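Local coordinates for uncharacterized conserved protein (Geobacillus kaustophilus, PDB 2R5X), which is of unknown function but belongs to the YugN-like family, pairing a curved antiparallel sheet with a long C-terminal helix, at residues S18-D21 with D22-R26. The protein carries 1 engineered substitution. Residues are numbered along the deposited sequence; the frame is centred on the assembly and turned at random.
Sequences SRLD and DIMER
Leu20 and Met24, one helical turn apart on the buried side of helix 17-26, meet through their methyl ends: Leu20 CD1 lies 3.9 Å from Met24 CE. The Met24 chain bends at chi2 and chi3, bringing CE back to Leu20 CD1. Behind this apolar pair the backbone is satisfied in the regular i to i+4 pattern. Met24 N gives the shortest bond, 2.9 Å to Leu20 O, arriving almost straight on the carbonyl. Glu25 N reaches Asp21 O at 3.1 Å with a nearly linear N-H (168°). At the start of the helix the bonds are longer: Asp22 N to Ser18 O is 3.2 Å and Ile23 N to Arg19 O 3.3 Å, both donors tilted about 30° out of the carbonyl plane. Ile23 lays CG1 and CD1 alongside Arg19 O, CG1 at 3.4 Å, because chi1 of -73° sets CG1 beside its own backbone N. Ser18 OG has a weak hydrogen bond to Glu16 OE2. Asp21 sends both carboxylate oxygens away from the turn, OD1 hydrogen-bonded to Tyr42 OH and OD2 in a salt bridge with Arg31. Leu20 and Met24 also touch Tyr42 on the sheet, and Ile23 packs on Leu116. The chemistry is that of an amphipathic helix: the four bonds satisfy the backbone N-H and C=O groups they join, while Leu20, Ile23 and Met24 pack between the sheet and helix 99-117. Asp21 ties the helix firmly to the sheet; Arg26, modelled in two conformers, ties it to the long helix only tentatively, through a salt bridge from NH2 to Glu115 in one of them.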
ATOM      1  N   SER A  18      10.948  -7.884  -4.398  1.00 43.11           N
ATOM      2  CA  SER A  18      10.529  -9.275  -4.186  1.00 36.23           C
ATOM      3  C   SER A  18      10.068  -9.508  -2.746  1.00 31.87           C
ATOM      4  O   SER A  18       9.090 -10.221  -2.502  1.00 45.64           O
ATOM      5  CB  SER A  18      11.667 -10.232  -4.534  1.00 38.37           C
ATOM      6  OG  SER A  18      12.814  -9.948  -3.753  1.00 43.86           O
ATOM      7  N   ARG A  19      10.768  -8.885  -1.806  1.00 28.61           N
ATOM      8  CA  ARG A  19      10.430  -8.968  -0.393  1.00 37.61           C
ATOM      9  C   ARG A  19       9.166  -8.169  -0.076  1.00 43.81           C
ATOM     10  O   ARG A  19       8.355  -8.591   0.752  1.00 43.42           O
ATOM     11  CB  ARG A  19      11.607  -8.499   0.463  1.00 37.48           C
ATOM     12  CG  ARG A  19      12.907  -9.240   0.162  1.00 48.66           C
ATOM     13  CD  ARG A  19      13.946  -9.033   1.246  1.00 84.59           C
ATOM     14  NE  ARG A  19      15.200  -9.706   0.916  1.00102.46           N
ATOM     15  CZ  ARG A  19      16.212  -9.884   1.761  1.00103.98           C
ATOM     16  NH1 ARG A  19      16.135  -9.446   3.012  1.00111.89           N
ATOM     17  NH2 ARG A  19      17.307 -10.509   1.353  1.00105.25           N
ATOM     18  N   LEU A  20       8.996  -7.033  -0.754  1.00 42.97           N
ATOM     19  CA  LEU A  20       7.784  -6.221  -0.622  1.00 36.54           C
ATOM     20  C   LEU A  20       6.558  -6.968  -1.149  1.00 29.93           C
ATOM     21  O   LEU A  20       5.533  -7.044  -0.458  1.00 34.94           O
ATOM     22  CB  LEU A  20       7.944  -4.861  -1.324  1.00 33.79           C
ATOM     23  CG  LEU A  20       6.746  -3.897  -1.225  1.00 24.04           C
ATOM     24  CD1 LEU A  20       6.420  -3.559   0.230  1.00 25.63           C
ATOM     25  CD2 LEU A  20       7.005  -2.633  -2.028  1.00 22.94           C
ATOM     26  N   ASP A  21       6.688  -7.520  -2.361  1.00 28.34           N
ATOM     27  CA  ASP A  21       5.659  -8.329  -3.019  1.00 32.69           C
ATOM     28  C   ASP A  21       5.124  -9.474  -2.152  1.00 38.67           C
ATOM     29  O   ASP A  21       3.909  -9.672  -2.063  1.00 33.95           O
ATOM     30  CB  ASP A  21       6.189  -8.911  -4.337  1.00 42.55           C
ATOM     31  CG  ASP A  21       5.972  -7.990  -5.526  1.00 56.50           C
ATOM     32  OD1 ASP A  21       4.955  -7.269  -5.562  1.00 57.34           O
ATOM     33  OD2 ASP A  21       6.817  -8.003  -6.447  1.00 76.72           O
ATOM     34  N   ASP A  22       6.039 -10.219  -1.528  1.00 42.55           N
ATOM     35  CA  ASP A  22       5.667 -11.319  -0.647  0.50 36.26           C
ATOM     36  C   ASP A  22       4.838 -10.820   0.533  1.00 29.68           C
ATOM     37  O   ASP A  22       3.797 -11.398   0.852  1.00 38.33           O
ATOM     38  CB  ASP A  22       6.914 -12.071  -0.168  0.50 39.60           C
ATOM     39  CG  ASP A  22       7.451 -13.042  -1.209  0.50 44.88           C
ATOM     40  OD1 ASP A  22       6.638 -13.728  -1.866  0.50 51.70           O
ATOM     41  OD2 ASP A  22       8.689 -13.129  -1.363  0.50 51.19           O
ATOM     42  N   ILE A  23       5.300  -9.738   1.159  1.00 26.16           N
ATOM     43  CA  ILE A  23       4.621  -9.130   2.305  1.00 29.94           C
ATOM     44  C   ILE A  23       3.207  -8.657   1.944  1.00 35.38           C
ATOM     45  O   ILE A  23       2.251  -8.975   2.652  1.00 35.82           O
ATOM     46  CB  ILE A  23       5.473  -7.986   2.929  1.00 34.67           C
ATOM     47  CG1 ILE A  23       6.659  -8.582   3.689  1.00 41.28           C
ATOM     48  CG2 ILE A  23       4.636  -7.106   3.876  1.00 43.14           C
ATOM     49  CD1 ILE A  23       7.742  -7.599   4.035  1.00 35.82           C
ATOM     50  N   MET A  24       3.080  -7.941   0.825  1.00 29.58           N
ATOM     51  CA  MET A  24       1.789  -7.393   0.367  1.00 20.55           C
ATOM     52  C   MET A  24       0.731  -8.439   0.072  1.00 25.36           C
ATOM     53  O   MET A  24      -0.428  -8.286   0.482  1.00 25.03           O
ATOM     54  CB  MET A  24       1.989  -6.534  -0.879  1.00 28.04           C
ATOM     55  CG  MET A  24       2.796  -5.277  -0.662  1.00 24.15           C
ATOM     56  SD  MET A  24       1.956  -4.019   0.298  1.00 44.23           S
ATOM     57  CE  MET A  24       2.907  -4.203   1.740  1.00  2.23           C
ATOM     58  N   GLU A  25       1.127  -9.490  -0.645  1.00 31.91           N
ATOM     59  CA  GLU A  25       0.211 -10.588  -0.979  1.00 47.18           C
ATOM     60  C   GLU A  25      -0.317 -11.283   0.280  1.00 40.13           C
ATOM     61  O   GLU A  25      -1.493 -11.649   0.354  1.00 36.47           O
ATOM     62  CB  GLU A  25       0.886 -11.615  -1.891  1.00 43.42           C
ATOM     63  CG  GLU A  25      -0.101 -12.522  -2.619  1.00 67.03           C
ATOM     64  CD  GLU A  25       0.315 -13.983  -2.618  1.00103.94           C
ATOM     65  OE1 GLU A  25       1.486 -14.280  -2.939  1.00129.88           O
ATOM     66  OE2 GLU A  25      -0.540 -14.841  -2.303  1.00108.14           O
ATOM     67  N   ARG A  26       0.551 -11.430   1.261  1.00 40.39           N
ATOM     68  CA  ARG A  26       0.243 -12.020   2.546  0.50 40.87           C
ATOM     69  C   ARG A  26      -0.753 -11.204   3.313  1.00 41.13           C
ATOM     70  O   ARG A  26      -1.567 -11.709   4.019  1.00 38.79           O
ATOM     71  CB  ARG A  26       1.512 -12.080   3.373  0.50 39.60           C
ATOM     72  CG  ARG A  26       1.816 -13.365   3.943  0.50 39.23           C
ATOM     73  CD  ARG A  26       3.285 -13.524   4.127  0.50 38.57           C
ATOM     74  NE  ARG A  26       3.842 -12.716   5.198  0.50 35.78           N
ATOM     75  CZ  ARG A  26       5.075 -12.269   5.161  0.50 18.74           C
ATOM     76  NH1 ARG A  26       5.815 -12.557   4.132  0.50 30.34           N
ATOM     77  NH2 ARG A  26       5.553 -11.537   6.113  0.50 18.83           N
TER